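Local coordinates for protein aldehyde dehydrogenase (Staphylococcus aureus, PDB 6K10) that oxidises 4,4'-diaponeurosporen-4-al to 4,4'-diaponeurosporenoic acid with NAD+, a step in the biosynthesis of the carotenoid staphyloxanthin, at residues S18-T27 with A137-K145; H403-F411 with G420-F428. The protein carries 1 engineered substitution. All coordinates share one frame; numbering follows the deposited sequence.

Interaction 1 of 2, residues S18-T27 with A137-K145; sequences SKAFFNTQQT and AAGNTAIIK
Thr141, at the start of strand 141-145, meets helix 18-23 with both branches of its side chain. Two hydroxyl hydrogen bonds tie the segments together. Thr141 OG1 donates to Ser18 OG at 2.9 Å, while Thr114 on the neighbouring strand hydrogen-bonds to the same Thr141 hydroxyl, so this buried oxygen is held by the helix on one hand and by strand 104-118 on the other. A water carries the link further: it accepts from Ser18 OG at 2.8 Å and donates to Ala142 O at the same distance. Ser18 reaches both because its hydroxyl is swung away from its own backbone N (chi1 -165°), and a small polar residue suits a helix face pressed so close to a strand. The second direct bond lies past the helix end, where Thr27 OG1 donates to Gly139 O at 2.7 Å, approaching from above the carbonyl plane.

Apolar packing fills the middle. Thr141 CG2 lies 3.8 Å from Phe22 CB, and is also bordered by the edge of the Phe21 ring and by Thr27 CG2, the two threonine side chains crossing at about a right angle. The Phe22 ring presents its edge to Gly139 O, with CE1 3.5 Å away.

Glycine suits position 139 because its positive phi (96°) closes a Schellman motif ending helix 126-138, turning the chain through Asn140 into the strand. Helix 18-23 runs nearly antiparallel to that strand, at 161°. This is the layered alpha/beta packing of a Rossmann-like domain, the N-terminal helix laid against a strand parallel to both its neighbours in the mixed sheet.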
ATOM      1  N   SER A  18      -6.970  18.545 -15.352  1.00 28.02           N
ATOM      2  CA  SER A  18      -5.794  17.755 -15.002  1.00 27.35           C
ATOM      3  C   SER A  18      -5.900  16.340 -15.555  1.00 25.71           C
ATOM      4  O   SER A  18      -4.924  15.804 -16.095  1.00 25.07           O
ATOM      5  CB  SER A  18      -5.615  17.730 -13.485  1.00 25.89           C
ATOM      6  OG  SER A  18      -4.319  17.282 -13.136  1.00 26.55           O
ATOM      7  N   LYS A  19      -7.076  15.721 -15.429  1.00 23.91           N
ATOM      8  CA  LYS A  19      -7.296  14.407 -16.026  1.00 26.46           C
ATOM      9  C   LYS A  19      -7.072  14.449 -17.532  1.00 27.53           C
ATOM     10  O   LYS A  19      -6.439  13.554 -18.105  1.00 30.00           O
ATOM     11  CB  LYS A  19      -8.712  13.922 -15.717  1.00 29.23           C
ATOM     12  CG  LYS A  19      -8.896  13.373 -14.315  1.00 29.63           C
ATOM     13  N   ALA A  20      -7.593  15.488 -18.189  1.00 27.03           N
ATOM     14  CA  ALA A  20      -7.452  15.598 -19.636  1.00 29.49           C
ATOM     15  C   ALA A  20      -5.987  15.683 -20.043  1.00 26.69           C
ATOM     16  O   ALA A  20      -5.574  15.060 -21.028  1.00 29.67           O
ATOM     17  CB  ALA A  20      -8.228  16.812 -20.149  1.00 30.12           C
ATOM     18  N   PHE A  21      -5.181  16.438 -19.291  1.00 25.96           N
ATOM     19  CA  PHE A  21      -3.762  16.526 -19.622  1.00 28.78           C
ATOM     20  C   PHE A  21      -3.061  15.188 -19.424  1.00 26.38           C
ATOM     21  O   PHE A  21      -2.193  14.816 -20.223  1.00 25.42           O
ATOM     22  CB  PHE A  21      -3.067  17.607 -18.800  1.00 31.28           C
ATOM     23  CG  PHE A  21      -1.616  17.783 -19.157  1.00 31.67           C
ATOM     24  CD1 PHE A  21      -1.252  18.322 -20.380  1.00 36.10           C
ATOM     25  CD2 PHE A  21      -0.619  17.381 -18.286  1.00 28.95           C
ATOM     26  CE1 PHE A  21       0.081  18.473 -20.721  1.00 37.09           C
ATOM     27  CE2 PHE A  21       0.716  17.530 -18.620  1.00 30.40           C
ATOM     28  CZ  PHE A  21       1.065  18.077 -19.839  1.00 34.60           C
ATOM     29  N   PHE A  22      -3.407  14.455 -18.360  1.00 27.60           N
ATOM     30  CA  PHE A  22      -2.830  13.126 -18.190  1.00 25.98           C
ATOM     31  C   PHE A  22      -3.179  12.226 -19.367  1.00 25.92           C
ATOM     32  O   PHE A  22      -2.350  11.427 -19.815  1.00 26.42           O
ATOM     33  CB  PHE A  22      -3.301  12.475 -16.890  1.00 25.08           C
ATOM     34  CG  PHE A  22      -2.732  11.099 -16.684  1.00 25.00           C
ATOM     35  CD1 PHE A  22      -1.427  10.934 -16.253  1.00 24.38           C
ATOM     36  CD2 PHE A  22      -3.484   9.971 -16.976  1.00 25.95           C
ATOM     37  CE1 PHE A  22      -0.891   9.669 -16.085  1.00 23.74           C
ATOM     38  CE2 PHE A  22      -2.955   8.704 -16.811  1.00 24.89           C
ATOM     39  CZ  PHE A  22      -1.655   8.554 -16.365  1.00 25.06           C
ATOM     40  N   ASN A  23      -4.404  12.346 -19.882  1.00 28.02           N
ATOM     41  CA  ASN A  23      -4.846  11.502 -20.983  1.00 29.92           C
ATOM     42  C   ASN A  23      -4.080  11.756 -22.276  1.00 28.71           C
ATOM     43  O   ASN A  23      -4.178  10.939 -23.197  1.00 29.83           O
ATOM     44  CB  ASN A  23      -6.346  11.692 -21.214  1.00 32.27           C
ATOM     45  CG  ASN A  23      -7.186  11.061 -20.118  1.00 33.46           C
ATOM     46  OD1 ASN A  23      -6.728  10.161 -19.413  1.00 31.11           O
ATOM     47  ND2 ASN A  23      -8.420  11.527 -19.973  1.00 34.64           N
ATOM     48  N   THR A  24      -3.321  12.851 -22.370  1.00 27.27           N
ATOM     49  CA  THR A  24      -2.496  13.095 -23.549  1.00 30.85           C
ATOM     50  C   THR A  24      -1.242  12.230 -23.587  1.00 30.50           C
ATOM     51  O   THR A  24      -0.553  12.223 -24.614  1.00 28.69           O
ATOM     52  CB  THR A  24      -2.087  14.571 -23.630  1.00 32.12           C
ATOM     53  OG1 THR A  24      -1.160  14.877 -22.580  1.00 30.98           O
ATOM     54  CG2 THR A  24      -3.303  15.476 -23.511  1.00 32.74           C
ATOM     55  N   GLN A  25      -0.936  11.513 -22.503  1.00 27.80           N
ATOM     56  CA  GLN A  25       0.208  10.614 -22.335  1.00 29.14           C
ATOM     57  C   GLN A  25       1.533  11.352 -22.184  1.00 27.37           C
ATOM     58  O   GLN A  25       2.580  10.698 -22.103  1.00 27.12           O
ATOM     59  CB  GLN A  25       0.343   9.603 -23.486  1.00 29.43           C
ATOM     60  CG  GLN A  25      -0.946   8.884 -23.849  1.00 31.86           C
ATOM     61  CD  GLN A  25      -1.434   7.974 -22.743  1.00 32.57           C
ATOM     62  OE1 GLN A  25      -0.737   7.045 -22.337  1.00 32.11           O
ATOM     63  NE2 GLN A  25      -2.638   8.239 -22.244  1.00 32.96           N
ATOM     64  N   GLN A  26       1.529  12.685 -22.124  1.00 28.08           N
ATOM     65  CA  GLN A  26       2.784  13.430 -22.117  1.00 29.54           C
ATOM     66  C   GLN A  26       3.565  13.239 -20.820  1.00 27.59           C
ATOM     67  O   GLN A  26       4.801  13.245 -20.839  1.00 27.71           O
ATOM     68  CB  GLN A  26       2.504  14.913 -22.371  1.00 34.73           C
ATOM     69  CG  GLN A  26       3.646  15.859 -22.023  1.00 41.27           C
ATOM     70  CD  GLN A  26       4.814  15.787 -22.996  1.00 43.47           C
ATOM     71  OE1 GLN A  26       5.467  14.751 -23.137  1.00 40.22           O
ATOM     72  NE2 GLN A  26       5.090  16.902 -23.663  1.00 44.29           N
ATOM     73  N   THR A  27       2.877  13.058 -19.690  1.00 27.11           N
ATOM     74  CA  THR A  27       3.579  12.899 -18.420  1.00 25.29           C
ATOM     75  C   THR A  27       4.250  11.538 -18.278  1.00 25.42           C
ATOM     76  O   THR A  27       5.091  11.375 -17.387  1.00 24.10           O
ATOM     77  CB  THR A  27       2.622  13.120 -17.244  1.00 27.34           C
ATOM     78  OG1 THR A  27       1.695  12.029 -17.158  1.00 27.44           O
ATOM     79  CG2 THR A  27       1.852  14.418 -17.419  1.00 26.04           C
ATOM     80  N   ALA A 137       7.910  12.380 -10.453  1.00 20.86           N
ATOM     81  CA  ALA A 137       8.824  11.357 -10.948  1.00 21.35           C
ATOM     82  C   ALA A 137       8.084  10.103 -11.392  1.00 23.37           C
ATOM     83  O   ALA A 137       8.536   9.410 -12.310  1.00 25.24           O
ATOM     84  CB  ALA A 137       9.854  11.009  -9.872  1.00 22.62           C
ATOM     85  N   ALA A 138       6.952   9.797 -10.762  1.00 23.57           N
ATOM     86  CA  ALA A 138       6.171   8.630 -11.146  1.00 23.72           C
ATOM     87  C   ALA A 138       5.308   8.870 -12.378  1.00 23.66           C
ATOM     88  O   ALA A 138       4.716   7.916 -12.891  1.00 22.21           O
ATOM     89  CB  ALA A 138       5.293   8.179  -9.977  1.00 22.70           C
ATOM     90  N   GLY A 139       5.215  10.110 -12.858  1.00 22.70           N
ATOM     91  CA  GLY A 139       4.515  10.389 -14.095  1.00 22.86           C
ATOM     92  C   GLY A 139       3.076  10.824 -13.954  1.00 23.62           C
ATOM     93  O   GLY A 139       2.289  10.628 -14.887  1.00 22.46           O
ATOM     94  N   ASN A 140       2.705  11.414 -12.827  1.00 21.36           N
ATOM     95  CA  ASN A 140       1.330  11.815 -12.574  1.00 24.21           C
ATOM     96  C   ASN A 140       1.142  13.303 -12.849  1.00 27.47           C
ATOM     97  O   ASN A 140       2.101  14.068 -12.982  1.00 28.81           O
ATOM     98  CB  ASN A 140       0.943  11.499 -11.126  1.00 21.02           C
ATOM     99  CG  ASN A 140       1.087  10.029 -10.791  1.00 21.48           C
ATOM    100  OD1 ASN A 140       0.155   9.246 -10.966  1.00 20.97           O
ATOM    101  ND2 ASN A 140       2.265   9.644 -10.311  1.00 21.36           N
ATOM    102  N   THR A 141      -0.119  13.705 -12.952  1.00 25.44           N
ATOM    103  CA  THR A 141      -0.509  15.090 -12.742  1.00 23.70           C
ATOM    104  C   THR A 141      -0.961  15.231 -11.295  1.00 24.47           C
ATOM    105  O   THR A 141      -1.247  14.241 -10.617  1.00 26.38           O
ATOM    106  CB  THR A 141      -1.626  15.520 -13.698  1.00 23.24           C
ATOM    107  OG1 THR A 141      -2.840  14.839 -13.358  1.00 24.20           O
ATOM    108  CG2 THR A 141      -1.255  15.196 -15.138  1.00 19.91           C
ATOM    109  N   ALA A 142      -1.015  16.470 -10.811  1.00 23.38           N
ATOM    110  CA  ALA A 142      -1.221  16.657  -9.383  1.00 21.40           C
ATOM    111  C   ALA A 142      -2.026  17.915  -9.099  1.00 22.37           C
ATOM    112  O   ALA A 142      -1.916  18.922  -9.803  1.00 22.06           O
ATOM    113  CB  ALA A 142       0.114  16.721  -8.633  1.00 22.05           C
ATOM    114  N   ILE A 143      -2.830  17.834  -8.043  1.00 20.72           N
ATOM    115  CA  ILE A 143      -3.518  18.974  -7.454  1.00 22.66           C
ATOM    116  C   ILE A 143      -3.104  19.043  -5.992  1.00 23.75           C
ATOM    117  O   ILE A 143      -3.154  18.032  -5.280  1.00 24.65           O
ATOM    118  CB  ILE A 143      -5.047  18.855  -7.594  1.00 22.69           C
ATOM    119  CG1 ILE A 143      -5.454  18.991  -9.061  1.00 24.85           C
ATOM    120  CG2 ILE A 143      -5.750  19.902  -6.749  1.00 24.84           C
ATOM    121  CD1 ILE A 143      -6.927  18.772  -9.305  1.00 27.78           C
ATOM    122  N   ILE A 144      -2.683  20.224  -5.551  1.00 21.54           N
ATOM    123  CA  ILE A 144      -2.128  20.424  -4.219  1.00 22.19           C
ATOM    124  C   ILE A 144      -3.092  21.279  -3.413  1.00 20.22           C
ATOM    125  O   ILE A 144      -3.583  22.303  -3.903  1.00 23.14           O
ATOM    126  CB  ILE A 144      -0.739  21.083  -4.279  1.00 22.29           C
ATOM    127  CG1 ILE A 144       0.223  20.240  -5.119  1.00 24.41           C
ATOM    128  CG2 ILE A 144      -0.183  21.296  -2.879  1.00 22.18           C
ATOM    129  CD1 ILE A 144       1.439  21.009  -5.591  1.00 23.09           C
ATOM    130  N   LYS A 145      -3.360  20.860  -2.181  1.00 21.49           N
ATOM    131  CA  LYS A 145      -4.147  21.649  -1.234  1.00 23.01           C
ATOM    132  C   LYS A 145      -3.282  21.920  -0.012  1.00 22.88           C
ATOM    133  O   LYS A 145      -3.162  21.054   0.875  1.00 22.97           O
ATOM    134  CB  LYS A 145      -5.437  20.923  -0.852  1.00 27.50           C
ATOM    135  CG  LYS A 145      -6.461  21.793  -0.139  1.00 33.15           C
ATOM    136  CD  LYS A 145      -6.230  21.785   1.359  1.00 37.37           C
ATOM    137  CE  LYS A 145      -6.718  23.063   1.998  1.00 39.60           C
ATOM    138  NZ  LYS A 145      -6.213  23.196   3.390  1.00 37.73           N
TER
HETATM  139  O   HOH W   1      -3.172  19.621 -12.200  1.00 25.14           O

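Interaction 2 of 2, residues H403-F411 with G420-F428; sequences HLANPKLPF and GRYHGKYSF
Phe411 and Tyr422 pair as a single antiparallel bridge: Phe411 N donates to Tyr422 O at 3.0 Å, in the carbonyl plane, and Tyr422 N returns a bond to Phe411 O at 3.1 Å. Their side chains run side by side, the rings tilted at 42°, with Phe411 CD2 3.7 Å from Tyr422 CE1. His423 completes the aromatic cluster, and Phe411 CB sits over one face of its imidazole. Pro410 plants CB squarely above the Tyr426 ring, 3.6 Å from the centroid, a CH-pi contact suited to a compact, rigid pyrrolidine whose C-H groups can rest on an aromatic face.

Behind this shell, a water 2.8 Å from His423 ND1 also lies within bonding distance of Asn406 O and Leu409 O, at the ends of a type I turn, though more acceptors are in its reach than it has protons. Asn406 OD1 accepts from Lys408 N in an Asx turn. Gly424, with positive phi, brings its bare CA within 3.6 Å of Pro407 O in a CA-H...O contact.

Phe411 and Tyr422 also touch Glu217, a predicted active-site residue, consistent with largely aromatic surface lining that site, while salt bridges, hydrogen bonds and packing engage the second subunit.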
ATOM      1  N   HIS A 403      15.630   9.761  12.050  1.00 20.06           N
ATOM      2  CA  HIS A 403      15.337   8.648  11.152  1.00 20.28           C
ATOM      3  C   HIS A 403      14.576   9.102   9.910  1.00 23.63           C
ATOM      4  O   HIS A 403      14.516   8.357   8.926  1.00 26.98           O
ATOM      5  CB  HIS A 403      14.566   7.542  11.883  1.00 20.59           C
ATOM      6  CG  HIS A 403      13.219   7.959  12.390  1.00 21.38           C
ATOM      7  ND1 HIS A 403      13.049   8.956  13.326  1.00 23.28           N
ATOM      8  CD2 HIS A 403      11.979   7.496  12.105  1.00 21.02           C
ATOM      9  CE1 HIS A 403      11.762   9.095  13.589  1.00 23.68           C
ATOM     10  NE2 HIS A 403      11.091   8.222  12.861  1.00 21.00           N
ATOM     11  N   LEU A 404      14.012  10.312   9.931  1.00 20.36           N
ATOM     12  CA  LEU A 404      13.402  10.903   8.746  1.00 19.46           C
ATOM     13  C   LEU A 404      14.431  11.468   7.778  1.00 23.44           C
ATOM     14  O   LEU A 404      14.093  11.731   6.619  1.00 22.16           O
ATOM     15  CB  LEU A 404      12.433  12.019   9.149  1.00 22.82           C
ATOM     16  CG  LEU A 404      10.990  11.665   9.519  1.00 25.45           C
ATOM     17  CD1 LEU A 404      10.940  10.710  10.695  1.00 27.08           C
ATOM     18  CD2 LEU A 404      10.197  12.928   9.829  1.00 23.56           C
ATOM     19  N   ALA A 405      15.669  11.667   8.224  1.00 22.90           N
ATOM     20  CA  ALA A 405      16.678  12.342   7.421  1.00 21.91           C
ATOM     21  C   ALA A 405      17.437  11.403   6.495  1.00 20.91           C
ATOM     22  O   ALA A 405      18.222  11.876   5.669  1.00 24.51           O
ATOM     23  CB  ALA A 405      17.668  13.077   8.327  1.00 23.13           C
ATOM     24  N   ASN A 406      17.231  10.094   6.613  1.00 19.99           N
ATOM     25  CA  ASN A 406      17.799   9.160   5.657  1.00 20.81           C
ATOM     26  C   ASN A 406      16.739   8.837   4.617  1.00 21.87           C
ATOM     27  O   ASN A 406      15.770   8.130   4.935  1.00 22.44           O
ATOM     28  CB  ASN A 406      18.272   7.886   6.353  1.00 23.38           C
ATOM     29  CG  ASN A 406      19.055   6.968   5.427  1.00 26.36           C
ATOM     30  OD1 ASN A 406      19.087   7.169   4.210  1.00 25.49           O
ATOM     31  ND2 ASN A 406      19.688   5.952   6.001  1.00 27.70           N
ATOM     32  N   PRO A 407      16.869   9.316   3.375  1.00 21.92           N
ATOM     33  CA  PRO A 407      15.837   9.031   2.365  1.00 22.54           C
ATOM     34  C   PRO A 407      15.752   7.565   1.981  1.00 24.89           C
ATOM     35  O   PRO A 407      14.790   7.176   1.306  1.00 26.00           O
ATOM     36  CB  PRO A 407      16.266   9.897   1.175  1.00 24.31           C
ATOM     37  CG  PRO A 407      17.743  10.025   1.327  1.00 26.91           C
ATOM     38  CD  PRO A 407      18.005  10.067   2.810  1.00 24.43           C
ATOM     39  N   LYS A 408      16.720   6.742   2.386  1.00 22.72           N
ATOM     40  CA  LYS A 408      16.668   5.307   2.152  1.00 24.64           C
ATOM     41  C   LYS A 408      15.810   4.579   3.179  1.00 22.92           C
ATOM     42  O   LYS A 408      15.596   3.370   3.042  1.00 22.38           O
ATOM     43  CB  LYS A 408      18.087   4.736   2.152  1.00 26.35           C
ATOM     44  CG  LYS A 408      18.894   5.156   0.942  1.00 32.22           C
ATOM     45  CD  LYS A 408      20.148   4.328   0.772  1.00 35.37           C
ATOM     46  CE  LYS A 408      20.879   4.750  -0.488  1.00 39.64           C
ATOM     47  NZ  LYS A 408      22.322   4.398  -0.460  1.00 41.81           N
ATOM     48  N   LEU A 409      15.314   5.287   4.193  1.00 22.46           N
ATOM     49  CA  LEU A 409      14.419   4.727   5.191  1.00 20.66           C
ATOM     50  C   LEU A 409      12.995   5.154   4.878  1.00 21.33           C
ATOM     51  O   LEU A 409      12.729   6.361   4.812  1.00 23.68           O
ATOM     52  CB  LEU A 409      14.816   5.201   6.591  1.00 20.27           C
ATOM     53  CG  LEU A 409      16.088   4.617   7.206  1.00 20.87           C
ATOM     54  CD1 LEU A 409      16.301   5.196   8.591  1.00 22.69           C
ATOM     55  CD2 LEU A 409      16.030   3.097   7.271  1.00 22.17           C
ATOM     56  N   PRO A 410      12.054   4.236   4.676  1.00 23.00           N
ATOM     57  CA  PRO A 410      10.663   4.654   4.482  1.00 25.14           C
ATOM     58  C   PRO A 410      10.134   5.360   5.720  1.00 26.12           C
ATOM     59  O   PRO A 410      10.460   4.998   6.851  1.00 22.24           O
ATOM     60  CB  PRO A 410       9.926   3.335   4.223  1.00 24.39           C
ATOM     61  CG  PRO A 410      10.791   2.295   4.855  1.00 23.76           C
ATOM     62  CD  PRO A 410      12.197   2.772   4.642  1.00 23.76           C
ATOM     63  N   PHE A 411       9.326   6.391   5.497  1.00 23.06           N
ATOM     64  CA  PHE A 411       8.755   7.187   6.576  1.00 21.98           C
ATOM     65  C   PHE A 411       7.242   7.075   6.518  1.00 22.70           C
ATOM     66  O   PHE A 411       6.629   7.477   5.527  1.00 23.60           O
ATOM     67  CB  PHE A 411       9.191   8.651   6.476  1.00 19.65           C
ATOM     68  CG  PHE A 411       8.446   9.565   7.410  1.00 21.09           C
ATOM     69  CD1 PHE A 411       8.306   9.242   8.753  1.00 22.19           C
ATOM     70  CD2 PHE A 411       7.871  10.739   6.949  1.00 22.34           C
ATOM     71  CE1 PHE A 411       7.613  10.077   9.613  1.00 23.64           C
ATOM     72  CE2 PHE A 411       7.179  11.579   7.807  1.00 25.94           C
ATOM     73  CZ  PHE A 411       7.052  11.246   9.141  1.00 26.67           C
ATOM     74  N   GLY A 420       0.854   3.600   4.605  1.00 24.25           N
ATOM     75  CA  GLY A 420       1.689   4.050   3.512  1.00 23.32           C
ATOM     76  C   GLY A 420       2.958   4.719   4.009  1.00 20.94           C
ATOM     77  O   GLY A 420       3.169   4.916   5.206  1.00 21.31           O
ATOM     78  N   ARG A 421       3.819   5.083   3.058  1.00 20.76           N
ATOM     79  CA  ARG A 421       5.142   5.600   3.391  1.00 24.40           C
ATOM     80  C   ARG A 421       5.716   6.353   2.202  1.00 23.67           C
ATOM     81  O   ARG A 421       5.257   6.195   1.072  1.00 23.27           O
ATOM     82  CB  ARG A 421       6.075   4.463   3.809  1.00 24.91           C
ATOM     83  CG  ARG A 421       6.551   3.617   2.637  1.00 24.02           C
ATOM     84  CD  ARG A 421       6.008   2.203   2.697  1.00 29.36           C
ATOM     85  NE  ARG A 421       6.550   1.364   1.630  1.00 29.53           N
ATOM     86  CZ  ARG A 421       7.312   0.298   1.845  1.00 31.71           C
ATOM     87  NH1 ARG A 421       7.770  -0.415   0.824  1.00 30.73           N
ATOM     88  NH2 ARG A 421       7.624  -0.050   3.087  1.00 33.71           N
ATOM     89  N   TYR A 422       6.727   7.178   2.470  1.00 23.09           N
ATOM     90  CA  TYR A 422       7.402   7.921   1.404  1.00 22.33           C
ATOM     91  C   TYR A 422       8.797   8.318   1.878  1.00 23.18           C
ATOM     92  O   TYR A 422       9.313   7.761   2.852  1.00 21.43           O
ATOM     93  CB  TYR A 422       6.562   9.121   0.936  1.00 20.03           C
ATOM     94  CG  TYR A 422       6.439  10.289   1.899  1.00 21.78           C
ATOM     95  CD1 TYR A 422       5.862  10.135   3.154  1.00 20.46           C
ATOM     96  CD2 TYR A 422       6.866  11.563   1.535  1.00 20.79           C
ATOM     97  CE1 TYR A 422       5.731  11.208   4.025  1.00 21.77           C
ATOM     98  CE2 TYR A 422       6.742  12.643   2.398  1.00 24.14           C
ATOM     99  CZ  TYR A 422       6.175  12.460   3.642  1.00 24.87           C
ATOM    100  OH  TYR A 422       6.050  13.530   4.500  1.00 23.84           O
ATOM    101  N   HIS A 423       9.380   9.304   1.186  1.00 21.38           N
ATOM    102  CA  HIS A 423      10.795   9.682   1.188  1.00 21.00           C
ATOM    103  C   HIS A 423      11.602   8.874   0.182  1.00 22.88           C
ATOM    104  O   HIS A 423      11.445   7.652   0.076  1.00 23.15           O
ATOM    105  CB  HIS A 423      11.461   9.563   2.566  1.00 22.12           C
ATOM    106  CG  HIS A 423      11.030  10.612   3.534  1.00 21.79           C
ATOM    107  ND1 HIS A 423      11.591  10.738   4.787  1.00 20.55           N
ATOM    108  CD2 HIS A 423      10.091  11.581   3.438  1.00 22.39           C
ATOM    109  CE1 HIS A 423      11.026  11.751   5.417  1.00 20.31           C
ATOM    110  NE2 HIS A 423      10.111  12.277   4.622  1.00 20.36           N
ATOM    111  N   GLY A 424      12.472   9.563  -0.557  1.00 23.04           N
ATOM    112  CA  GLY A 424      13.342   8.887  -1.507  1.00 22.91           C
ATOM    113  C   GLY A 424      12.562   8.139  -2.557  1.00 24.26           C
ATOM    114  O   GLY A 424      11.578   8.650  -3.108  1.00 24.67           O
ATOM    115  N   LYS A 425      12.995   6.905  -2.836  1.00 20.41           N
ATOM    116  CA  LYS A 425      12.295   6.081  -3.816  1.00 22.69           C
ATOM    117  C   LYS A 425      10.893   5.702  -3.350  1.00 20.09           C
ATOM    118  O   LYS A 425      10.016   5.436  -4.183  1.00 23.07           O
ATOM    119  CB  LYS A 425      13.120   4.830  -4.129  1.00 26.08           C
ATOM    120  CG  LYS A 425      12.529   3.964  -5.234  1.00 26.92           C
ATOM    121  CD  LYS A 425      13.427   2.806  -5.623  1.00 30.94           C
ATOM    122  CE  LYS A 425      12.806   2.013  -6.766  1.00 31.87           C
ATOM    123  NZ  LYS A 425      11.588   1.259  -6.341  1.00 28.29           N
ATOM    124  N   TYR A 426      10.654   5.681  -2.033  1.00 21.05           N
ATOM    125  CA  TYR A 426       9.319   5.351  -1.545  1.00 20.04           C
ATOM    126  C   TYR A 426       8.296   6.406  -1.946  1.00 22.10           C
ATOM    127  O   TYR A 426       7.113   6.083  -2.120  1.00 23.44           O
ATOM    128  CB  TYR A 426       9.343   5.167  -0.024  1.00 18.82           C
ATOM    129  CG  TYR A 426      10.257   4.049   0.421  1.00 19.52           C
ATOM    130  CD1 TYR A 426       9.832   2.728   0.398  1.00 21.14           C
ATOM    131  CD2 TYR A 426      11.549   4.315   0.853  1.00 23.62           C
ATOM    132  CE1 TYR A 426      10.665   1.700   0.796  1.00 25.32           C
ATOM    133  CE2 TYR A 426      12.391   3.297   1.252  1.00 24.50           C
ATOM    134  CZ  TYR A 426      11.946   1.992   1.224  1.00 25.81           C
ATOM    135  OH  TYR A 426      12.785   0.978   1.623  1.00 26.77           O
ATOM    136  N   SER A 427       8.727   7.663  -2.094  1.00 20.78           N
ATOM    137  CA  SER A 427       7.839   8.679  -2.645  1.00 21.54           C
ATOM    138  C   SER A 427       7.433   8.328  -4.069  1.00 21.93           C
ATOM    139  O   SER A 427       6.259   8.448  -4.440  1.00 22.89           O
ATOM    140  CB  SER A 427       8.524  10.046  -2.607  1.00 25.70           C
ATOM    141  OG  SER A 427       8.712  10.486  -1.268  1.00 24.13           O
ATOM    142  N   PHE A 428       8.397   7.873  -4.873  1.00 19.88           N
ATOM    143  CA  PHE A 428       8.098   7.405  -6.224  1.00 22.20           C
ATOM    144  C   PHE A 428       7.192   6.179  -6.189  1.00 24.28           C
ATOM    145  O   PHE A 428       6.177   6.119  -6.897  1.00 22.50           O
ATOM    146  CB  PHE A 428       9.406   7.106  -6.963  1.00 20.84           C
ATOM    147  CG  PHE A 428       9.235   6.315  -8.232  1.00 23.03           C
ATOM    148  CD1 PHE A 428       9.066   6.960  -9.445  1.00 22.77           C
ATOM    149  CD2 PHE A 428       9.299   4.929  -8.221  1.00 22.95           C
ATOM    150  CE1 PHE A 428       8.929   6.241 -10.612  1.00 22.65           C
ATOM    151  CE2 PHE A 428       9.160   4.209  -9.389  1.00 23.54           C
ATOM    152  CZ  PHE A 428       8.979   4.865 -10.584  1.00 22.22           C
TER
HETATM  153  O   HOH W   2      13.237   8.721   5.824  1.00 22.80           O

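Interaction 1 lies toward the periphery of the chain, its centre about 23 Å from the chain centre, yet nearly all its touching residues are buried; interaction 2 is central, about 8 Å out, but only partly buried. Their centres are about 22 Å apart, and they meet where Phe428 CE1 packs 3.6 Å from Ala137 O, so helix 126-138 touches both. The first joins helix to strand mainly through hydroxyls and methyl groups, away from the annotated sites. The second joins a loop to the turn into helix 425-430 with aromatic rings and prolines, beside Glu217 and Ser251, the predicted active-site positions, the latter engineered here. Both reach the second subunit, interaction 1 by packing alone and interaction 2 with Lys408 and Arg421 paired to its Asp95 and Glu434.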